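Local coordinates for protein acetylornithine aminotransferase (Aquifex aeolicus, PDB 2EH6) that catalyses the pyridoxal-phosphate-dependent transfer of an amino group from N(2)-acetyl-L-ornithine to 2-oxoglutarate in arginine biosynthesis, working as a homodimer, at residues L60-N65 with S269-P275; K119-F123 with V165-D170; G219-F224 with L292-R296. One frame throughout, in Å; residues are numbered along the deposited sequence.

Three contacts from one class-III aminotransferase subunit illustrate long-range packing at and around a cofactor site: one bonds the cofactor, two lie farther out. In contact 1, Thr270 grips the phosphate of a pyridoxal phosphate that is also hydrogen-bonded by Gly95 N and Thr96 N of the second subunit. Contact 2 packs a turn against strand 119-123, next to the edge strand 154-157 of the large mixed sheet, with the Phe123 side chain about 11 Å from a bound pyridoxal phosphate. The side chain of Arg220, in contact 3, is about 9 Å from a bound pyridoxal phosphate. None of the three touches another. Their centres are 36 Å (1 and 2), 29 Å (1 and 3) and 31 Å (2 and 3) apart, and helix 275-308 runs from contact 1 to contact 3.

Contact 1 (L60-N65 with S269-P275). With PLP (pyridoxal-5'-phosphate), chain D.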
loop_
_atom_site.group_PDB
_atom_site.type_symbol
_atom_site.label_atom_id
_atom_site.label_comp_id
_atom_site.label_asym_id
_atom_site.label_seq_id
_atom_site.Cartn_x
_atom_site.Cartn_y
_atom_site.Cartn_z
ATOM N N LEU A 60 15.477 13.040 4.572
ATOM C CA LEU A 60 14.677 12.089 5.329
ATOM C C LEU A 60 13.705 11.326 4.437
ATOM O O LEU A 60 12.964 11.925 3.660
ATOM C CB LEU A 60 13.893 12.870 6.388
ATOM C CG LEU A 60 13.239 12.160 7.558
ATOM C CD1 LEU A 60 14.307 11.439 8.366
ATOM C CD2 LEU A 60 12.508 13.194 8.426
ATOM N N LEU A 61 13.696 10.003 4.560
ATOM C CA LEU A 61 12.798 9.183 3.757
ATOM C C LEU A 61 11.561 8.727 4.531
ATOM O O LEU A 61 10.450 8.693 3.992
ATOM C CB LEU A 61 13.529 7.934 3.258
ATOM C CG LEU A 61 14.662 8.088 2.238
ATOM C CD1 LEU A 61 15.271 6.718 1.963
ATOM C CD2 LEU A 61 14.129 8.704 0.959
ATOM N N HIS A 62 11.771 8.380 5.793
ATOM C CA HIS A 62 10.759 7.757 6.644
ATOM C C HIS A 62 11.073 7.939 8.134
ATOM O O HIS A 62 12.193 7.747 8.587
ATOM C CB HIS A 62 10.700 6.268 6.302
ATOM C CG HIS A 62 9.796 5.561 7.278
ATOM N ND1 HIS A 62 8.450 5.489 7.129
ATOM C CD2 HIS A 62 10.152 4.874 8.444
ATOM C CE1 HIS A 62 8.007 4.772 8.181
ATOM N NE2 HIS A 62 9.003 4.391 8.984
ATOM N N VAL A 63 10.067 8.345 8.937
ATOM C CA VAL A 63 10.244 8.304 10.396
ATOM C C VAL A 63 9.140 7.495 11.117
ATOM O O VAL A 63 9.268 7.114 12.272
ATOM C CB VAL A 63 10.248 9.750 10.913
ATOM C CG1 VAL A 63 11.364 10.551 10.242
ATOM C CG2 VAL A 63 8.911 10.399 10.620
ATOM N N SER A 64 8.020 7.264 10.385
ATOM C CA SER A 64 6.800 6.627 10.937
ATOM C C SER A 64 5.878 7.613 11.650
ATOM O O SER A 64 6.261 8.690 12.079
ATOM C CB SER A 64 7.122 5.468 11.880
ATOM O OG SER A 64 7.248 5.959 13.209
ATOM N N ASN A 65 4.602 7.186 11.767
ATOM C CA ASN A 65 3.616 8.006 12.462
ATOM C C ASN A 65 3.687 7.862 13.990
ATOM O O ASN A 65 2.741 8.170 14.706
ATOM C CB ASN A 65 2.227 7.616 11.956
ATOM C CG ASN A 65 2.093 8.018 10.506
ATOM O OD1 ASN A 65 2.172 9.188 10.144
ATOM N ND2 ASN A 65 1.885 6.998 9.656
ATOM N N SER A 269 -0.909 3.130 9.265
ATOM C CA SER A 269 -0.095 2.633 8.158
ATOM C C SER A 269 1.362 2.938 8.487
ATOM O O SER A 269 1.687 4.048 8.908
ATOM C CB SER A 269 -0.488 3.344 6.857
ATOM O OG SER A 269 0.350 2.956 5.784
ATOM N N THR A 270 2.243 1.958 8.311
ATOM C CA THR A 270 3.649 2.181 8.614
ATOM C C THR A 270 4.269 3.201 7.653
ATOM O O THR A 270 4.869 4.185 8.092
ATOM C CB THR A 270 4.465 0.865 8.548
ATOM O OG1 THR A 270 3.950 -0.074 9.504
ATOM C CG2 THR A 270 5.931 1.136 8.869
ATOM N N PHE A 271 4.113 2.973 6.350
ATOM C CA PHE A 271 4.684 3.875 5.338
ATOM C C PHE A 271 3.824 5.102 5.035
ATOM O O PHE A 271 4.296 6.070 4.423
ATOM C CB PHE A 271 4.893 3.140 4.011
ATOM C CG PHE A 271 5.863 1.996 4.075
ATOM C CD1 PHE A 271 7.125 2.153 4.639
ATOM C CD2 PHE A 271 5.531 0.768 3.511
ATOM C CE1 PHE A 271 8.044 1.102 4.634
ATOM C CE2 PHE A 271 6.443 -0.290 3.503
ATOM C CZ PHE A 271 7.696 -0.124 4.062
ATOM N N GLY A 272 2.560 5.057 5.443
ATOM C CA GLY A 272 1.663 6.161 5.157
ATOM C C GLY A 272 2.121 7.534 5.611
ATOM O O GLY A 272 2.506 7.714 6.769
ATOM N N GLY A 273 2.088 8.498 4.692
ATOM C CA GLY A 273 2.469 9.863 5.025
ATOM C C GLY A 273 3.945 10.131 5.249
ATOM O O GLY A 273 4.315 11.087 5.933
ATOM N N ASN A 274 4.797 9.294 4.672
ATOM C CA ASN A 274 6.230 9.473 4.819
ATOM C C ASN A 274 6.593 10.788 4.106
ATOM O O ASN A 274 5.872 11.243 3.223
ATOM C CB ASN A 274 6.954 8.271 4.204
ATOM C CG ASN A 274 6.763 8.188 2.718
ATOM O OD1 ASN A 274 7.381 8.943 1.966
ATOM N ND2 ASN A 274 5.890 7.281 2.274
ATOM N N PRO A 275 7.714 11.416 4.486
ATOM C CA PRO A 275 8.118 12.681 3.857
ATOM C C PRO A 275 8.388 12.669 2.350
ATOM O O PRO A 275 8.259 13.700 1.694
ATOM C CB PRO A 275 9.341 13.104 4.678
ATOM C CG PRO A 275 9.897 11.795 5.169
ATOM C CD PRO A 275 8.654 11.033 5.553
HETATM N N1 PLP D . 2.643 -7.525 9.561
HETATM C C2 PLP D . 3.619 -7.450 10.484
HETATM C C2A PLP D . 4.169 -8.711 11.096
HETATM C C3 PLP D . 4.132 -6.197 10.881
HETATM O O3 PLP D . 5.122 -6.113 11.815
HETATM C C4 PLP D . 3.595 -5.013 10.285
HETATM C C4A PLP D . 4.144 -3.693 10.693
HETATM C C5 PLP D . 2.538 -5.147 9.297
HETATM C C6 PLP D . 2.098 -6.435 8.968
HETATM C C5A PLP D . 1.919 -3.934 8.633
HETATM O O4P PLP D . 2.831 -3.410 7.672
HETATM P P PLP D . 2.175 -2.106 6.968
HETATM O O1P PLP D . 0.935 -2.442 6.250
HETATM O O2P PLP D . 1.866 -0.980 8.078
HETATM O O3P PLP D . 3.259 -1.549 5.918
HETATM O O HOH W 1 4.118 4.657 11.099
#
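Asn65 reaches across to 269-275 with its side-chain amide, ND2 lying 3.0 Å from Gly272 O in a fairly straight hydrogen bond (154°) and making a weak second one to Ser269 O. Its OD1 is held by Gln72 and by Arg9 of the second subunit. A water accepts from Asn65 N and donates to Thr270 O, bridging the backbones. With CG anti to the backbone N (chi1 173°), the His62 ring is swung toward the same carbonyl: CE1 lies 3.2 Å from Thr270 O, in the plane of the ring, and Ser64 N, from the same segment as the histidine, lies above one face toward the rim. NE2 bonds to Gly36 O of the second subunit. The Pro275 ring packs against the backbone, CD 3.3 Å from Leu61 O. Asn274 adopts chi1 66°, from which ND2 bonds Phe271 O at 2.9 Å and OD1 caps Ala277 N at the start of helix 275-308. Thr270 turns its other side to the cofactor, N at 3.0 Å and OG1 at 2.7 Å from PLP O2P. Two donors of one residue thus meet a single phosphate oxygen, while its carbonyl faces the other way, toward the water and His62.

Contact 2 (K119-F123 with V165-D170); sequences KFISF and VYKLLD
Ile121, midway along strand 119-123, faces the turn that follows helix 162-166, its CA 7.1 Å from Leu168 CA, and no hydrogen bond joins the two segments. The contact is carried largely by one methyl. CG1 of Ile121 is anti to the carbonyl carbon (chi1 -66°) and the chain then runs straight out, bringing CD1 to 3.6 Å from Leu169 N and to 3.8 Å from the CB atoms of both Leu168 and Leu169. The methyl therefore presses on the backbone of the turn as well as on its side chains. Replacing Ile121 by an alanine would probably open a gap beneath the turn and leave Leu168 and Leu169 without their packing partner on the strand. Toward the end of the strand, Val165 CG2 meets the Phe123 ring at its edge, 3.9 Å from CE1. At the other end the extended Lys119 chain crosses that of Asp170 at about a right angle, a long salt bridge of 3.5 Å from NZ to OD2; OD1 bonds Glu172 N. The strand lies between strands 154-157 and 173-178 in the large mixed sheet: Ile121 and Leu168 both touch Ser155, Phe123 and Val165 both reach Ile176, and Leu169 packs on helix 192-205.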
loop_
_atom_site.group_PDB
_atom_site.type_symbol
_atom_site.label_atom_id
_atom_site.label_comp_id
_atom_site.label_asym_id
_atom_site.label_seq_id
_atom_site.Cartn_x
_atom_site.Cartn_y
_atom_site.Cartn_z
ATOM N N LYS A 119 -23.533 -2.385 5.813
ATOM C CA LYS A 119 -23.565 -2.806 4.418
ATOM C C LYS A 119 -23.183 -1.670 3.478
ATOM O O LYS A 119 -23.271 -0.495 3.825
ATOM C CB LYS A 119 -24.958 -3.311 4.037
ATOM C CG LYS A 119 -25.455 -4.489 4.858
ATOM C CD LYS A 119 -26.813 -4.965 4.349
ATOM C CE LYS A 119 -27.350 -6.103 5.203
ATOM N NZ LYS A 119 -28.660 -6.588 4.690
ATOM N N PHE A 120 -22.766 -2.036 2.277
ATOM C CA PHE A 120 -22.380 -1.050 1.283
ATOM C C PHE A 120 -22.951 -1.432 -0.059
ATOM O O PHE A 120 -23.071 -2.614 -0.389
ATOM C CB PHE A 120 -20.854 -0.972 1.163
ATOM C CG PHE A 120 -20.178 -0.423 2.374
ATOM C CD1 PHE A 120 -20.038 0.948 2.547
ATOM C CD2 PHE A 120 -19.695 -1.277 3.356
ATOM C CE1 PHE A 120 -19.423 1.462 3.686
ATOM C CE2 PHE A 120 -19.084 -0.775 4.495
ATOM C CZ PHE A 120 -18.946 0.597 4.661
ATOM N N ILE A 121 -23.316 -0.416 -0.822
ATOM C CA ILE A 121 -23.830 -0.613 -2.159
ATOM C C ILE A 121 -22.791 -0.002 -3.087
ATOM O O ILE A 121 -22.463 1.174 -2.958
ATOM C CB ILE A 121 -25.163 0.129 -2.380
ATOM C CG1 ILE A 121 -26.257 -0.485 -1.498
ATOM C CG2 ILE A 121 -25.551 0.071 -3.861
ATOM C CD1 ILE A 121 -27.599 0.224 -1.600
ATOM N N SER A 122 -22.247 -0.805 -3.990
ATOM C CA SER A 122 -21.283 -0.295 -4.954
ATOM C C SER A 122 -21.905 -0.584 -6.313
ATOM O O SER A 122 -23.065 -0.988 -6.383
ATOM C CB SER A 122 -19.917 -0.977 -4.802
ATOM O OG SER A 122 -20.006 -2.373 -5.001
ATOM N N PHE A 123 -21.151 -0.400 -7.390
ATOM C CA PHE A 123 -21.716 -0.613 -8.713
ATOM C C PHE A 123 -21.022 -1.628 -9.606
ATOM O O PHE A 123 -19.833 -1.914 -9.448
ATOM C CB PHE A 123 -21.795 0.732 -9.433
ATOM C CG PHE A 123 -22.747 1.696 -8.794
ATOM C CD1 PHE A 123 -24.099 1.683 -9.128
ATOM C CD2 PHE A 123 -22.305 2.592 -7.829
ATOM C CE1 PHE A 123 -24.998 2.550 -8.508
ATOM C CE2 PHE A 123 -23.197 3.461 -7.203
ATOM C CZ PHE A 123 -24.547 3.438 -7.546
ATOM N N VAL A 165 -30.548 0.917 -7.117
ATOM C CA VAL A 165 -29.997 1.342 -5.838
ATOM C C VAL A 165 -31.048 1.153 -4.739
ATOM O O VAL A 165 -30.748 0.632 -3.667
ATOM C CB VAL A 165 -29.561 2.828 -5.876
ATOM C CG1 VAL A 165 -28.982 3.238 -4.532
ATOM C CG2 VAL A 165 -28.533 3.042 -6.979
ATOM N N TYR A 166 -32.280 1.571 -5.011
ATOM C CA TYR A 166 -33.355 1.430 -4.034
ATOM C C TYR A 166 -33.600 -0.035 -3.673
ATOM O O TYR A 166 -33.822 -0.365 -2.510
ATOM C CB TYR A 166 -34.657 2.031 -4.571
ATOM C CG TYR A 166 -34.631 3.528 -4.759
ATOM C CD1 TYR A 166 -34.438 4.387 -3.676
ATOM C CD2 TYR A 166 -34.819 4.089 -6.020
ATOM C CE1 TYR A 166 -34.437 5.771 -3.846
ATOM C CE2 TYR A 166 -34.820 5.470 -6.201
ATOM C CZ TYR A 166 -34.630 6.303 -5.114
ATOM O OH TYR A 166 -34.638 7.668 -5.301
ATOM N N LYS A 167 -33.557 -0.913 -4.668
ATOM C CA LYS A 167 -33.792 -2.331 -4.430
ATOM C C LYS A 167 -32.761 -2.959 -3.493
ATOM O O LYS A 167 -32.972 -4.061 -2.983
ATOM C CB LYS A 167 -33.796 -3.095 -5.755
ATOM C CG LYS A 167 -34.804 -2.582 -6.768
ATOM N N LEU A 168 -31.653 -2.260 -3.263
ATOM C CA LEU A 168 -30.595 -2.785 -2.404
ATOM C C LEU A 168 -30.397 -1.990 -1.122
ATOM O O LEU A 168 -29.709 -2.445 -0.208
ATOM C CB LEU A 168 -29.269 -2.828 -3.178
ATOM C CG LEU A 168 -29.209 -3.676 -4.455
ATOM C CD1 LEU A 168 -27.908 -3.398 -5.192
ATOM C CD2 LEU A 168 -29.320 -5.151 -4.105
ATOM N N LEU A 169 -30.996 -0.808 -1.044
ATOM C CA LEU A 169 -30.828 0.024 0.138
ATOM C C LEU A 169 -31.830 -0.269 1.255
ATOM O O LEU A 169 -33.040 -0.283 1.032
ATOM C CB LEU A 169 -30.898 1.503 -0.255
ATOM C CG LEU A 169 -30.341 2.527 0.742
ATOM C CD1 LEU A 169 -30.088 3.839 0.023
ATOM C CD2 LEU A 169 -31.308 2.727 1.904
ATOM N N ASP A 170 -31.309 -0.516 2.453
ATOM C CA ASP A 170 -32.138 -0.780 3.623
ATOM C C ASP A 170 -31.576 0.031 4.783
ATOM O O ASP A 170 -30.662 0.831 4.587
ATOM C CB ASP A 170 -32.158 -2.274 3.969
ATOM C CG ASP A 170 -30.774 -2.859 4.151
ATOM O OD1 ASP A 170 -30.007 -2.343 4.987
ATOM O OD2 ASP A 170 -30.457 -3.847 3.458
#

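Contact 3 (G219-F224 with L292-R296); sequences GRTGEF and LPHVR
Arg296 and Gly222 make the hydrogen bond of this contact, NH1 lying 2.8 Å from Gly222 O. The donor sits nearly on the extension of the C=O bond (C=O...donor angle 162°), although the N-H points at the oxygen less directly, at 130°, and the oxygen is tilted out of the guanidinium plane. The same NH1 also faces Glu223 OE2 at 3.3 Å in a salt bridge: the carboxylate and guanidinium planes are nearly parallel, but one oxygen meets one nitrogen, obliquely. A bend at chi3 folds the arginine back over its own helix, where Leu292 O lies above the centre of the guanidinium. One nitrogen thus serves a backbone carbonyl and a carboxylate of consecutive residues.

Two further backbone bonds lie within 219-224: Gly222 N bonds Gly219 O, closing a type I beta turn, and Gly219 N bonds Phe224 O. Thr221 O accepts from His229 NE2, and the backbone of Arg220 bonds with that of Leu319. The Arg220 side chain, directed elsewhere, gives NH1 to Pro355 O and Leu319 O. Apolar groups of the helix fill in around these bonds: Val295 CG1 is 3.4 Å from Gly219 O, and Leu292 CD2 is 3.7 Å from Gly219 CA. Gly219 and Gly222 both have positive phi, consistent with glycine, and their bare CA atoms let the helix side chains come close.

A type I beta turn with glycine at its first and last positions thus packs against helix 275-308. In this class-III aminotransferase fold the turn belongs to the loop between strands 208-212 and 236-239 of the large sheet, and Arg220 extends from it to within about 5 Å of the side chain of Gln215, a residue of the cofactor pocket.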
loop_
_atom_site.group_PDB
_atom_site.type_symbol
_atom_site.label_atom_id
_atom_site.label_comp_id
_atom_site.label_asym_id
_atom_site.label_seq_id
_atom_site.Cartn_x
_atom_site.Cartn_y
_atom_site.Cartn_z
ATOM N N GLY A 219 -7.114 16.586 -10.687
ATOM C CA GLY A 219 -7.129 17.192 -12.012
ATOM C C GLY A 219 -7.382 16.368 -13.264
ATOM O O GLY A 219 -7.608 16.936 -14.337
ATOM N N ARG A 220 -7.353 15.046 -13.147
ATOM C CA ARG A 220 -7.551 14.174 -14.304
ATOM C C ARG A 220 -8.733 14.528 -15.215
ATOM O O ARG A 220 -8.625 14.416 -16.437
ATOM C CB ARG A 220 -7.676 12.715 -13.835
ATOM C CG ARG A 220 -8.042 11.712 -14.927
ATOM C CD ARG A 220 -7.072 11.746 -16.109
ATOM N NE ARG A 220 -5.695 11.449 -15.735
ATOM C CZ ARG A 220 -4.678 11.466 -16.595
ATOM N NH1 ARG A 220 -4.897 11.759 -17.866
ATOM N NH2 ARG A 220 -3.443 11.212 -16.183
ATOM N N THR A 221 -9.853 14.959 -14.640
ATOM C CA THR A 221 -11.021 15.284 -15.457
ATOM C C THR A 221 -11.247 16.776 -15.744
ATOM O O THR A 221 -12.269 17.144 -16.324
ATOM C CB THR A 221 -12.317 14.718 -14.830
ATOM O OG1 THR A 221 -12.635 15.451 -13.640
ATOM C CG2 THR A 221 -12.143 13.247 -14.489
ATOM N N GLY A 222 -10.310 17.632 -15.354
ATOM C CA GLY A 222 -10.490 19.052 -15.615
ATOM C C GLY A 222 -10.744 19.864 -14.357
ATOM O O GLY A 222 -10.566 21.082 -14.348
ATOM N N GLU A 223 -11.181 19.189 -13.299
ATOM C CA GLU A 223 -11.430 19.828 -12.011
ATOM C C GLU A 223 -10.536 19.100 -11.018
ATOM O O GLU A 223 -10.186 17.942 -11.242
ATOM C CB GLU A 223 -12.894 19.671 -11.595
ATOM C CG GLU A 223 -13.892 20.437 -12.455
ATOM C CD GLU A 223 -13.605 21.928 -12.502
ATOM O OE1 GLU A 223 -13.220 22.495 -11.456
ATOM O OE2 GLU A 223 -13.776 22.533 -13.581
ATOM N N PHE A 224 -10.159 19.763 -9.929
ATOM C CA PHE A 224 -9.296 19.116 -8.954
ATOM C C PHE A 224 -9.885 17.759 -8.561
ATOM O O PHE A 224 -9.197 16.739 -8.611
ATOM C CB PHE A 224 -9.116 19.988 -7.718
ATOM C CG PHE A 224 -7.911 19.622 -6.912
ATOM C CD1 PHE A 224 -6.643 20.026 -7.319
ATOM C CD2 PHE A 224 -8.032 18.820 -5.783
ATOM C CE1 PHE A 224 -5.509 19.631 -6.613
ATOM C CE2 PHE A 224 -6.906 18.420 -5.072
ATOM C CZ PHE A 224 -5.643 18.825 -5.486
ATOM N N LEU A 292 -5.235 22.996 -14.354
ATOM C CA LEU A 292 -6.656 22.738 -14.561
ATOM C C LEU A 292 -7.236 23.362 -15.834
ATOM O O LEU A 292 -7.857 22.668 -16.646
ATOM C CB LEU A 292 -7.456 23.174 -13.325
ATOM C CG LEU A 292 -7.127 22.394 -12.042
ATOM C CD1 LEU A 292 -8.045 22.843 -10.907
ATOM C CD2 LEU A 292 -7.296 20.891 -12.293
ATOM N N PRO A 293 -7.045 24.677 -16.031
ATOM C CA PRO A 293 -7.592 25.284 -17.248
ATOM C C PRO A 293 -7.028 24.598 -18.498
ATOM O O PRO A 293 -7.752 24.359 -19.467
ATOM C CB PRO A 293 -7.149 26.740 -17.134
ATOM C CG PRO A 293 -7.089 26.958 -15.647
ATOM C CD PRO A 293 -6.421 25.695 -15.169
ATOM N N HIS A 294 -5.736 24.274 -18.466
ATOM C CA HIS A 294 -5.090 23.608 -19.595
ATOM C C HIS A 294 -5.663 22.215 -19.820
ATOM O O HIS A 294 -5.923 21.819 -20.956
ATOM C CB HIS A 294 -3.583 23.501 -19.368
ATOM C CG HIS A 294 -2.865 24.810 -19.460
ATOM N ND1 HIS A 294 -1.502 24.924 -19.285
ATOM C CD2 HIS A 294 -3.319 26.062 -19.702
ATOM C CE1 HIS A 294 -1.148 26.190 -19.413
ATOM N NE2 HIS A 294 -2.232 26.902 -19.666
ATOM N N VAL A 295 -5.846 21.468 -18.735
ATOM C CA VAL A 295 -6.407 20.126 -18.825
ATOM C C VAL A 295 -7.753 20.191 -19.540
ATOM O O VAL A 295 -8.027 19.404 -20.445
ATOM C CB VAL A 295 -6.605 19.514 -17.419
ATOM C CG1 VAL A 295 -7.346 18.195 -17.518
ATOM C CG2 VAL A 295 -5.250 19.316 -16.753
ATOM N N ARG A 296 -8.588 21.140 -19.129
ATOM C CA ARG A 296 -9.907 21.310 -19.725
ATOM C C ARG A 296 -9.844 21.624 -21.215
ATOM O O ARG A 296 -10.578 21.030 -22.005
ATOM C CB ARG A 296 -10.682 22.423 -19.006
ATOM C CG ARG A 296 -11.158 22.058 -17.600
ATOM C CD ARG A 296 -12.180 23.070 -17.077
ATOM N NE ARG A 296 -11.589 24.375 -16.786
ATOM C CZ ARG A 296 -11.030 24.706 -15.624
ATOM N NH1 ARG A 296 -10.980 23.828 -14.632
ATOM N NH2 ARG A 296 -10.529 25.922 -15.448
#